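Local coordinates for protein short chain alcohol dehydrogenase-related dehydrogenase (Sinorhizobium meliloti, PDB 3TPC) that is probably an oxidoreductase of the short-chain dehydrogenase/reductase family, built on a Rossmann-type fold, at residues S7-V12 / Q77-V82. Sequence-based numbering, arbitrary orientation.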
loop_
_atom_site.group_PDB
_atom_site.type_symbol
_atom_site.label_atom_id
_atom_site.label_comp_id
_atom_site.label_asym_id
_atom_site.label_seq_id
_atom_site.Cartn_x
_atom_site.Cartn_y
_atom_site.Cartn_z
ATOM N N SER D 7 13.580 -20.426 27.472
ATOM C CA SER D 7 14.292 -19.577 28.450
ATOM C C SER D 7 14.169 -18.107 28.143
ATOM O O SER D 7 14.701 -17.279 28.894
ATOM C CB SER D 7 15.789 -19.917 28.484
ATOM O OG SER D 7 15.993 -21.240 28.950
ATOM N N ARG D 8 13.515 -17.779 27.026
ATOM C CA ARG D 8 13.283 -16.374 26.690
ATOM C C ARG D 8 12.076 -15.831 27.455
ATOM O O ARG D 8 11.102 -16.565 27.722
ATOM C CB ARG D 8 13.129 -16.167 25.181
ATOM C CG ARG D 8 13.985 -17.079 24.273
ATOM C CD ARG D 8 15.462 -17.024 24.509
ATOM N NE ARG D 8 16.036 -15.733 24.173
ATOM C CZ ARG D 8 17.334 -15.435 24.307
ATOM N NH1 ARG D 8 18.217 -16.333 24.739
ATOM N NH2 ARG D 8 17.757 -14.221 23.997
ATOM N N VAL D 9 12.155 -14.562 27.839
ATOM C CA VAL D 9 11.105 -13.914 28.632
ATOM C C VAL D 9 10.276 -12.950 27.774
ATOM O O VAL D 9 10.814 -11.973 27.227
ATOM C CB VAL D 9 11.741 -13.098 29.775
ATOM C CG1 VAL D 9 10.680 -12.286 30.535
ATOM C CG2 VAL D 9 12.559 -14.035 30.705
ATOM N N PHE D 10 8.971 -13.217 27.704
ATOM C CA PHE D 10 8.037 -12.428 26.930
ATOM C C PHE D 10 7.012 -11.731 27.778
ATOM O O PHE D 10 6.509 -12.275 28.770
ATOM C CB PHE D 10 7.287 -13.307 25.923
ATOM C CG PHE D 10 8.086 -13.636 24.724
ATOM C CD1 PHE D 10 7.739 -13.114 23.483
ATOM C CD2 PHE D 10 9.214 -14.444 24.830
ATOM C CE1 PHE D 10 8.507 -13.395 22.357
ATOM C CE2 PHE D 10 9.979 -14.738 23.742
ATOM C CZ PHE D 10 9.649 -14.213 22.499
ATOM N N ILE D 11 6.682 -10.513 27.362
ATOM C CA ILE D 11 5.531 -9.820 27.880
ATOM C C ILE D 11 4.454 -9.868 26.833
ATOM O O ILE D 11 4.704 -9.662 25.660
ATOM C CB ILE D 11 5.865 -8.381 28.225
ATOM C CG1 ILE D 11 7.077 -8.371 29.164
ATOM C CG2 ILE D 11 4.617 -7.695 28.823
ATOM C CD1 ILE D 11 7.609 -7.011 29.547
ATOM N N VAL D 12 3.253 -10.176 27.271
ATOM C CA VAL D 12 2.153 -10.279 26.393
ATOM C C VAL D 12 1.063 -9.465 27.053
ATOM O O VAL D 12 0.867 -9.522 28.280
ATOM C CB VAL D 12 1.633 -11.728 26.198
ATOM C CG1 VAL D 12 0.450 -11.716 25.293
ATOM C CG2 VAL D 12 2.681 -12.681 25.599
ATOM N N GLN D 77 13.372 -7.076 37.568
ATOM C CA GLN D 77 13.735 -7.738 38.832
ATOM C C GLN D 77 13.458 -9.269 38.824
ATOM O O GLN D 77 14.399 -10.058 39.000
ATOM C CB GLN D 77 13.107 -7.035 40.047
ATOM N N GLU D 78 12.214 -9.684 38.562
ATOM C CA GLU D 78 11.817 -11.118 38.607
ATOM C C GLU D 78 12.545 -12.065 37.648
ATOM O O GLU D 78 12.969 -13.148 38.072
ATOM C CB GLU D 78 10.303 -11.321 38.418
ATOM N N PHE D 79 12.672 -11.705 36.366
ATOM C CA PHE D 79 13.251 -12.639 35.389
ATOM C C PHE D 79 14.614 -12.238 34.835
ATOM O O PHE D 79 15.308 -13.076 34.275
ATOM C CB PHE D 79 12.278 -12.948 34.251
ATOM C CG PHE D 79 10.873 -13.186 34.704
ATOM C CD1 PHE D 79 10.510 -14.393 35.293
ATOM C CD2 PHE D 79 9.905 -12.191 34.551
ATOM C CE1 PHE D 79 9.191 -14.620 35.712
ATOM C CE2 PHE D 79 8.581 -12.405 34.964
ATOM C CZ PHE D 79 8.224 -13.617 35.551
ATOM N N GLY D 80 14.996 -10.974 35.004
ATOM C CA GLY D 80 16.336 -10.512 34.654
ATOM C C GLY D 80 16.455 -9.837 33.303
ATOM O O GLY D 80 17.294 -8.961 33.113
ATOM N N HIS D 81 15.636 -10.262 32.353
ATOM C CA HIS D 81 15.678 -9.723 31.000
ATOM C C HIS D 81 14.260 -9.583 30.497
ATOM O O HIS D 81 13.322 -9.967 31.169
ATOM C CB HIS D 81 16.395 -10.674 30.036
ATOM C CG HIS D 81 17.814 -10.958 30.396
ATOM N ND1 HIS D 81 18.253 -12.226 30.738
ATOM C CD2 HIS D 81 18.899 -10.145 30.467
ATOM C CE1 HIS D 81 19.551 -12.178 30.996
ATOM N NE2 HIS D 81 19.966 -10.927 30.848
ATOM N N VAL D 82 14.127 -9.009 29.313
ATOM C CA VAL D 82 12.918 -9.061 28.531
ATOM C C VAL D 82 13.445 -9.264 27.137
ATOM O O VAL D 82 14.331 -8.501 26.695
ATOM C CB VAL D 82 12.154 -7.722 28.604
ATOM C CG1 VAL D 82 11.018 -7.667 27.568
ATOM C CG2 VAL D 82 11.619 -7.477 30.041
#
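Val9, on the first strand of the Rossmann-type sheet, points its isopropyl group at the turn that follows helix 65-79. Its CG1 lies anti to the backbone N (chi1 174°) and comes within 3.6 Å of His81 O, while CG2, beside the backbone N, packs against Phe79 CB at 3.7 Å. A branched valine suits this place because its two methyls can meet the helix end and the turn at once. The Phe79 ring takes Val9 CG1 obliquely, at 4.1 Å from CD2, and has Glu78 CB over the centre of one face. Gly80 follows the helix and leaves helical geometry with a positive phi of 98°, where a CB would jam against Phe79 O. Two residues beyond Val9 on the strand, the longer Ile11, extended at chi2 176°, brings CD1 to 4.0 Å from Val82 CG1 and almost as near CG2. Val82, apolar as its buried place requires, also packs on Val130 and Met131 of helix 106-132. The contact packs the turn between helix 65-79 and strand 84-87 against strand 9-12. Across the two segments the side chains probably cohere by apolar fit, while Val9's backbone bond to His83 adds a directional link beside them.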